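PDB 2JEX: regulatory protein E2 from Bovine papillomavirus type 1, which probably helps initiate viral DNA replication by improving the DNA-binding specificity of the E1 protein and regulates viral transcription, this chain being its N-terminal transactivation domain. Local coordinates for residues R115-E120 with A150-T155; S135-R140 with L157-M162. The protein carries 1 engineered substitution. All coordinates share one frame; numbering follows the deposited sequence.

Contact 1 of 2, residues R115-E120 with A150-T155; sequences RVVEVE and AGADGT
Arg115 reaches across to the backbone of Ala150 and makes the polar half of this contact. Its CG sits between the backbone N and the carbonyl carbon (chi1 74°), and from there the chain runs out extended to NE, which carries the guanidinium over to the other strand. NH2 donates to Ala150 O at 3.3 Å; the bond is fairly straight (161° at the hydrogen) but long. The oxygen lies at the edge of the guanidinium, close to its plane, while NH2 stands somewhat off the carbonyl plane of Ala150. The same NH2 comes to 3.5 Å from Gly151 CA. NE has a stronger partner in Asp190, a salt bridge that, with the bond to Ala150, pins the rotation of the group.

Val117 supplies the apolar half. Its CA is 7.4 Å from Ala152 CA, and the two residues aim their CB atoms at each other. Both branches face the alanine methyl: Val117 CG1 is 3.9 Å and CG2 4.1 Å from Ala152 CB. Val117 and Ala152 are both buried, while Arg115 keeps some exposure.

The strands 110-120 and 145-152 run nearly parallel here, with segment axes 23° apart and 8.8 Å at closest approach. They are next-but-one neighbours in the antiparallel sheet of the transactivation domain. Between them lies strand 128-140, which bonds through its backbone to Arg115, Val117 and Val119; on its other edge strand 110-120 meets strand 186-189, where Val188 also packs on Val117.

Contact 2 of 2, residues S135-R140 with L157-M162; sequences SNLYMR and LYYCTM
Segments 135-140 and 157-162 run in the same general sense but spread apart: Leu137 CA and Tyr159 CA are 8.3 Å from each other, Met139 CA and Thr161 CA already 10.1 Å. Both belong to the antiparallel sheet of the transactivation domain, and strand 145-152 lies between them, so what joins them directly is side chains, with a Met-aromatic contact at the centre. The chain turns a corner at Ser135.

Tyr159, Leu137 and Met139 all point across the gap. The tyrosine ring is thrown off its strand by a chi1 of 63°, and it presents one face to the methionine. Met139 SD lies over that face, 4.3 Å from the ring centroid and 23° off its normal, displaced toward the rim on the CD2-CE2 side. Leu137 meets the base of the same side chain: its CD1 touches Tyr159 CB at 3.8 Å, the two side chains meeting at about a right angle. Together they brace the tyrosine near its root and over its ring.

Around the contact, Leu137 also packs on Ala150 of the intervening strand, Met139 on Cys109, and Tyr159 on Ile168 of the edge strand 166-169. The patch is only partly buried, with Leu137 the most enclosed of the three. At the far end of the methionine, a bend at chi3 (-73°) sets the methyl against the ring: Met139 CE lies 3.5 Å from Tyr159 CE2 and 4.0 Å from the phenol oxygen OH.

Following the chain from the N terminus, the helical part comes first, and the four segments then arrive in the order 115-120, 135-140, 150-155, 157-162. Contact 1 closes a loop of 29 intervening residues and contact 2 one of 16; because their segments alternate, the two loops cross rather than nest. Each bridges a strand of the sheet: 128-140 for contact 1, 145-152 for contact 2, so together they tie strands 110-120 through 157-161 across four positions. Their centres are 15 Å apart, yet they meet where Gly151 O probably accepts a hydrogen bond from Tyr158 N, at 3.0 Å, and where Ala152 packs against Leu157.

Contact 1 of 2, residues R115-E120 with A150-T155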
ATOM      1  N   ARG A 115       1.952   1.345 -13.100  1.00 67.52           N
ATOM      2  CA  ARG A 115       1.647   1.013 -14.488  1.00 68.15           C
ATOM      3  C   ARG A 115       0.932  -0.322 -14.585  1.00 68.61           C
ATOM      4  O   ARG A 115       1.000  -1.144 -13.671  1.00 68.63           O
ATOM      5  CB  ARG A 115       2.904   1.024 -15.364  1.00 68.12           C
ATOM      6  CG  ARG A 115       3.812  -0.155 -15.157  1.00 66.99           C
ATOM      7  CD  ARG A 115       5.127   0.096 -15.835  1.00 59.86           C
ATOM      8  NE  ARG A 115       5.999  -1.066 -15.733  1.00 61.20           N
ATOM      9  CZ  ARG A 115       6.866  -1.275 -14.748  1.00 64.63           C
ATOM     10  NH1 ARG A 115       6.982  -0.405 -13.746  1.00 68.96           N
ATOM     11  NH2 ARG A 115       7.619  -2.363 -14.763  1.00 66.00           N
ATOM     12  N   VAL A 116       0.243  -0.531 -15.700  1.00 69.19           N
ATOM     13  CA  VAL A 116      -0.529  -1.751 -15.882  1.00 69.37           C
ATOM     14  C   VAL A 116       0.245  -2.778 -16.709  1.00 69.33           C
ATOM     15  O   VAL A 116       0.738  -2.487 -17.802  1.00 68.99           O
ATOM     16  CB  VAL A 116      -1.945  -1.459 -16.482  1.00 69.76           C
ATOM     17  CG1 VAL A 116      -2.687  -2.747 -16.782  1.00 68.74           C
ATOM     18  CG2 VAL A 116      -2.773  -0.582 -15.515  1.00 69.88           C
ATOM     19  N   VAL A 117       0.354  -3.979 -16.154  1.00 69.42           N
ATOM     20  CA  VAL A 117       0.865  -5.136 -16.879  1.00 69.29           C
ATOM     21  C   VAL A 117      -0.326  -5.993 -17.345  1.00 69.40           C
ATOM     22  O   VAL A 117      -1.243  -6.278 -16.569  1.00 68.71           O
ATOM     23  CB  VAL A 117       1.880  -5.925 -16.003  1.00 69.25           C
ATOM     24  CG1 VAL A 117       2.246  -7.253 -16.625  1.00 69.90           C
ATOM     25  CG2 VAL A 117       3.148  -5.087 -15.805  1.00 68.67           C
ATOM     26  N   GLU A 118      -0.324  -6.360 -18.622  1.00 69.70           N
ATOM     27  CA  GLU A 118      -1.405  -7.161 -19.196  1.00 71.28           C
ATOM     28  C   GLU A 118      -0.943  -8.572 -19.544  1.00 69.83           C
ATOM     29  O   GLU A 118       0.079  -8.752 -20.207  1.00 69.13           O
ATOM     30  CB  GLU A 118      -2.003  -6.497 -20.444  1.00 70.60           C
ATOM     31  CG  GLU A 118      -3.206  -7.272 -21.000  1.00 73.70           C
ATOM     32  CD  GLU A 118      -3.732  -6.738 -22.333  1.00 75.80           C
ATOM     33  OE1 GLU A 118      -4.976  -6.638 -22.454  1.00 88.04           O
ATOM     34  OE2 GLU A 118      -2.920  -6.431 -23.250  1.00 80.71           O
ATOM     35  N   VAL A 119      -1.700  -9.564 -19.087  1.00 69.19           N
ATOM     36  CA  VAL A 119      -1.400 -10.961 -19.395  1.00 69.51           C
ATOM     37  C   VAL A 119      -2.529 -11.568 -20.227  1.00 69.50           C
ATOM     38  O   VAL A 119      -3.703 -11.480 -19.862  1.00 69.57           O
ATOM     39  CB  VAL A 119      -1.122 -11.814 -18.124  1.00 68.92           C
ATOM     40  CG1 VAL A 119      -0.723 -13.240 -18.513  1.00 69.08           C
ATOM     41  CG2 VAL A 119      -0.008 -11.198 -17.309  1.00 69.30           C
ATOM     42  N   GLU A 120      -2.155 -12.166 -21.349  1.00 69.15           N
ATOM     43  CA  GLU A 120      -3.097 -12.822 -22.247  1.00 69.74           C
ATOM     44  C   GLU A 120      -2.868 -14.322 -22.154  1.00 70.10           C
ATOM     45  O   GLU A 120      -1.736 -14.791 -22.256  1.00 69.70           O
ATOM     46  CB  GLU A 120      -2.893 -12.328 -23.684  1.00 69.28           C
ATOM     47  CG  GLU A 120      -3.836 -12.939 -24.709  1.00 68.99           C
ATOM     48  CD  GLU A 120      -3.239 -12.943 -26.109  1.00 71.54           C
ATOM     49  OE1 GLU A 120      -2.340 -13.771 -26.373  1.00 76.39           O
ATOM     50  OE2 GLU A 120      -3.668 -12.128 -26.950  1.00 69.96           O
ATOM     51  N   ALA A 150      10.334  -2.608  -9.380  1.00 72.99           N
ATOM     52  CA  ALA A 150       9.508  -3.753  -9.720  1.00 73.10           C
ATOM     53  C   ALA A 150       9.246  -3.814 -11.216  1.00 73.00           C
ATOM     54  O   ALA A 150       9.180  -2.784 -11.895  1.00 72.87           O
ATOM     55  CB  ALA A 150       8.193  -3.734  -8.944  1.00 72.79           C
ATOM     56  N   GLY A 151       9.104  -5.035 -11.719  1.00 72.83           N
ATOM     57  CA  GLY A 151       8.774  -5.258 -13.115  1.00 72.44           C
ATOM     58  C   GLY A 151       8.139  -6.615 -13.285  1.00 71.70           C
ATOM     59  O   GLY A 151       7.939  -7.329 -12.305  1.00 72.10           O
ATOM     60  N   ALA A 152       7.831  -6.952 -14.535  1.00 71.20           N
ATOM     61  CA  ALA A 152       7.293  -8.247 -14.917  1.00 71.03           C
ATOM     62  C   ALA A 152       8.102  -8.869 -16.058  1.00 71.13           C
ATOM     63  O   ALA A 152       8.629  -8.162 -16.929  1.00 71.75           O
ATOM     64  CB  ALA A 152       5.848  -8.107 -15.333  1.00 71.53           C
ATOM     65  N   ASP A 153       8.202 -10.194 -16.039  1.00 69.85           N
ATOM     66  CA  ASP A 153       8.772 -10.943 -17.149  1.00 68.33           C
ATOM     67  C   ASP A 153       7.900 -12.172 -17.409  1.00 68.16           C
ATOM     68  O   ASP A 153       6.728 -12.176 -17.039  1.00 69.05           O
ATOM     69  CB  ASP A 153      10.231 -11.314 -16.865  1.00 67.63           C
ATOM     70  CG  ASP A 153      10.404 -12.122 -15.590  1.00 65.48           C
ATOM     71  OD1 ASP A 153      11.540 -12.168 -15.083  1.00 59.62           O
ATOM     72  OD2 ASP A 153       9.418 -12.709 -15.092  1.00 64.16           O
ATOM     73  N   GLY A 154       8.461 -13.203 -18.040  1.00 67.96           N
ATOM     74  CA  GLY A 154       7.721 -14.430 -18.348  1.00 67.33           C
ATOM     75  C   GLY A 154       7.350 -15.271 -17.137  1.00 67.01           C
ATOM     76  O   GLY A 154       6.444 -16.097 -17.205  1.00 68.75           O
ATOM     77  N   THR A 155       8.045 -15.058 -16.025  1.00 65.58           N
ATOM     78  CA  THR A 155       7.836 -15.850 -14.821  1.00 64.28           C
ATOM     79  C   THR A 155       6.767 -15.213 -13.910  1.00 64.41           C
ATOM     80  O   THR A 155       5.874 -15.902 -13.409  1.00 64.38           O
ATOM     81  CB  THR A 155       9.184 -16.068 -14.083  1.00 63.63           C
ATOM     82  OG1 THR A 155      10.104 -16.731 -14.960  1.00 65.14           O
ATOM     83  CG2 THR A 155       9.011 -16.912 -12.834  1.00 62.84           C
TER

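Contact 2 of 2, residues S135-R140 with L157-M162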
ATOM      1  N   SER A 135       6.931   1.058 -10.164  1.00 75.01           N
ATOM      2  CA  SER A 135       8.332   1.131 -10.576  1.00 75.05           C
ATOM      3  C   SER A 135       9.262   1.422  -9.403  1.00 75.05           C
ATOM      4  O   SER A 135      10.461   1.124  -9.467  1.00 74.61           O
ATOM      5  CB  SER A 135       8.522   2.185 -11.672  1.00 75.32           C
ATOM      6  OG  SER A 135       8.228   3.491 -11.197  1.00 77.29           O
ATOM      7  N   ASN A 136       8.703   1.998  -8.338  1.00 74.94           N
ATOM      8  CA  ASN A 136       9.488   2.415  -7.179  1.00 75.05           C
ATOM      9  C   ASN A 136       8.910   1.871  -5.882  1.00 74.59           C
ATOM     10  O   ASN A 136       7.774   2.176  -5.518  1.00 74.51           O
ATOM     11  CB  ASN A 136       9.639   3.947  -7.138  1.00 74.91           C
ATOM     12  CG  ASN A 136      10.294   4.511  -8.408  1.00 76.38           C
ATOM     13  OD1 ASN A 136      11.263   3.952  -8.925  1.00 75.53           O
ATOM     14  ND2 ASN A 136       9.759   5.618  -8.911  1.00 77.84           N
ATOM     15  N   LEU A 137       9.704   1.044  -5.207  1.00 74.37           N
ATOM     16  CA  LEU A 137       9.288   0.386  -3.976  1.00 74.55           C
ATOM     17  C   LEU A 137      10.255   0.732  -2.860  1.00 74.52           C
ATOM     18  O   LEU A 137      11.472   0.638  -3.029  1.00 74.12           O
ATOM     19  CB  LEU A 137       9.240  -1.137  -4.149  1.00 74.72           C
ATOM     20  CG  LEU A 137       8.417  -1.793  -5.266  1.00 75.24           C
ATOM     21  CD1 LEU A 137       8.582  -3.311  -5.232  1.00 73.25           C
ATOM     22  CD2 LEU A 137       6.953  -1.421  -5.155  1.00 75.25           C
ATOM     23  N   TYR A 138       9.699   1.126  -1.718  1.00 74.34           N
ATOM     24  CA  TYR A 138      10.495   1.518  -0.560  1.00 74.60           C
ATOM     25  C   TYR A 138      10.235   0.550   0.595  1.00 75.61           C
ATOM     26  O   TYR A 138       9.165   0.574   1.213  1.00 74.95           O
ATOM     27  CB  TYR A 138      10.174   2.960  -0.158  1.00 74.03           C
ATOM     28  CG  TYR A 138      10.292   3.951  -1.295  1.00 72.05           C
ATOM     29  CD1 TYR A 138       9.251   4.115  -2.213  1.00 71.45           C
ATOM     30  CD2 TYR A 138      11.444   4.725  -1.456  1.00 69.63           C
ATOM     31  CE1 TYR A 138       9.351   5.016  -3.268  1.00 72.17           C
ATOM     32  CE2 TYR A 138      11.554   5.639  -2.509  1.00 69.96           C
ATOM     33  CZ  TYR A 138      10.504   5.775  -3.409  1.00 71.50           C
ATOM     34  OH  TYR A 138      10.590   6.665  -4.444  1.00 68.33           O
ATOM     35  N   MET A 139      11.220  -0.304   0.869  1.00 76.94           N
ATOM     36  CA  MET A 139      11.066  -1.388   1.837  1.00 78.97           C
ATOM     37  C   MET A 139      12.114  -1.377   2.941  1.00 79.71           C
ATOM     38  O   MET A 139      13.288  -1.090   2.703  1.00 79.90           O
ATOM     39  CB  MET A 139      11.035  -2.755   1.134  1.00 78.58           C
ATOM     40  CG  MET A 139      11.889  -2.858  -0.123  1.00 79.68           C
ATOM     41  SD  MET A 139      11.463  -4.274  -1.173  1.00 81.05           S
ATOM     42  CE  MET A 139      12.128  -5.621  -0.185  1.00 84.17           C
ATOM     43  N   ARG A 140      11.668  -1.687   4.155  1.00 81.24           N
ATOM     44  CA  ARG A 140      12.556  -1.778   5.299  1.00 83.10           C
ATOM     45  C   ARG A 140      13.302  -3.105   5.286  1.00 83.49           C
ATOM     46  O   ARG A 140      12.691  -4.176   5.242  1.00 83.67           O
ATOM     47  CB  ARG A 140      11.793  -1.597   6.618  1.00 82.90           C
ATOM     48  CG  ARG A 140      12.712  -1.380   7.829  1.00 84.66           C
ATOM     49  CD  ARG A 140      11.959  -0.899   9.066  1.00 85.10           C
ATOM     50  NE  ARG A 140      11.147  -1.955   9.679  1.00 94.06           N
ATOM     51  CZ  ARG A 140      10.326  -1.773  10.710  1.00 96.90           C
ATOM     52  NH1 ARG A 140      10.189  -0.570  11.260  1.00 99.68           N
ATOM     53  NH2 ARG A 140       9.634  -2.800  11.194  1.00 99.07           N
ATOM     54  N   LEU A 157       5.759 -11.243 -11.493  1.00 65.32           N
ATOM     55  CA  LEU A 157       6.092  -9.917 -11.012  1.00 65.46           C
ATOM     56  C   LEU A 157       7.154 -10.085  -9.939  1.00 65.59           C
ATOM     57  O   LEU A 157       7.111 -11.031  -9.153  1.00 65.62           O
ATOM     58  CB  LEU A 157       4.845  -9.237 -10.466  1.00 65.52           C
ATOM     59  CG  LEU A 157       3.570  -9.319 -11.310  1.00 65.80           C
ATOM     60  CD1 LEU A 157       2.350  -8.910 -10.469  1.00 71.44           C
ATOM     61  CD2 LEU A 157       3.679  -8.435 -12.509  1.00 68.62           C
ATOM     62  N   TYR A 158       8.118  -9.175  -9.932  1.00 66.25           N
ATOM     63  CA  TYR A 158       9.347  -9.344  -9.163  1.00 67.33           C
ATOM     64  C   TYR A 158       9.896  -7.978  -8.789  1.00 68.77           C
ATOM     65  O   TYR A 158       9.572  -6.968  -9.424  1.00 68.45           O
ATOM     66  CB  TYR A 158      10.404 -10.082 -10.006  1.00 66.91           C
ATOM     67  CG  TYR A 158      10.913  -9.258 -11.176  1.00 66.13           C
ATOM     68  CD1 TYR A 158      11.914  -8.299 -10.995  1.00 64.84           C
ATOM     69  CD2 TYR A 158      10.381  -9.418 -12.455  1.00 70.18           C
ATOM     70  CE1 TYR A 158      12.368  -7.524 -12.047  1.00 66.32           C
ATOM     71  CE2 TYR A 158      10.846  -8.650 -13.534  1.00 65.95           C
ATOM     72  CZ  TYR A 158      11.835  -7.706 -13.317  1.00 66.09           C
ATOM     73  OH  TYR A 158      12.306  -6.936 -14.351  1.00 62.50           O
ATOM     74  N   TYR A 159      10.748  -7.962  -7.771  1.00 70.92           N
ATOM     75  CA  TYR A 159      11.541  -6.781  -7.443  1.00 72.84           C
ATOM     76  C   TYR A 159      12.992  -7.206  -7.311  1.00 73.87           C
ATOM     77  O   TYR A 159      13.273  -8.363  -6.995  1.00 73.85           O
ATOM     78  CB  TYR A 159      11.038  -6.110  -6.151  1.00 72.90           C
ATOM     79  CG  TYR A 159      11.160  -6.960  -4.899  1.00 73.49           C
ATOM     80  CD1 TYR A 159      10.096  -7.758  -4.469  1.00 74.74           C
ATOM     81  CD2 TYR A 159      12.330  -6.957  -4.138  1.00 73.88           C
ATOM     82  CE1 TYR A 159      10.193  -8.541  -3.328  1.00 71.16           C
ATOM     83  CE2 TYR A 159      12.440  -7.739  -2.992  1.00 76.30           C
ATOM     84  CZ  TYR A 159      11.362  -8.527  -2.592  1.00 74.56           C
ATOM     85  OH  TYR A 159      11.458  -9.304  -1.458  1.00 75.25           O
ATOM     86  N   CYS A 160      13.910  -6.277  -7.560  1.00 75.79           N
ATOM     87  CA  CYS A 160      15.334  -6.556  -7.372  1.00 77.75           C
ATOM     88  C   CYS A 160      16.012  -5.624  -6.370  1.00 78.94           C
ATOM     89  O   CYS A 160      15.673  -4.440  -6.271  1.00 78.42           O
ATOM     90  CB  CYS A 160      16.099  -6.598  -8.704  1.00 77.82           C
ATOM     91  SG  CYS A 160      15.355  -5.701 -10.084  1.00 80.34           S
ATOM     92  N   THR A 161      16.958  -6.193  -5.623  1.00 81.00           N
ATOM     93  CA  THR A 161      17.737  -5.480  -4.606  1.00 82.89           C
ATOM     94  C   THR A 161      19.201  -5.903  -4.725  1.00 83.92           C
ATOM     95  O   THR A 161      19.525  -6.827  -5.480  1.00 84.46           O
ATOM     96  CB  THR A 161      17.237  -5.789  -3.169  1.00 83.04           C
ATOM     97  OG1 THR A 161      17.534  -7.153  -2.836  1.00 84.87           O
ATOM     98  CG2 THR A 161      15.726  -5.547  -3.028  1.00 83.17           C
ATOM     99  N   MET A 162      20.085  -5.244  -3.983  1.00 84.75           N
ATOM    100  CA  MET A 162      21.501  -5.613  -4.018  1.00 85.58           C
ATOM    101  C   MET A 162      21.993  -6.226  -2.700  1.00 85.72           C
ATOM    102  O   MET A 162      23.184  -6.149  -2.363  1.00 85.66           O
ATOM    103  CB  MET A 162      22.373  -4.438  -4.487  1.00 85.97           C
ATOM    104  CG  MET A 162      22.007  -3.915  -5.879  1.00 87.05           C
ATOM    105  SD  MET A 162      21.947  -5.210  -7.141  1.00 90.30           S
ATOM    106  CE  MET A 162      20.761  -4.524  -8.300  1.00 88.46           C
TER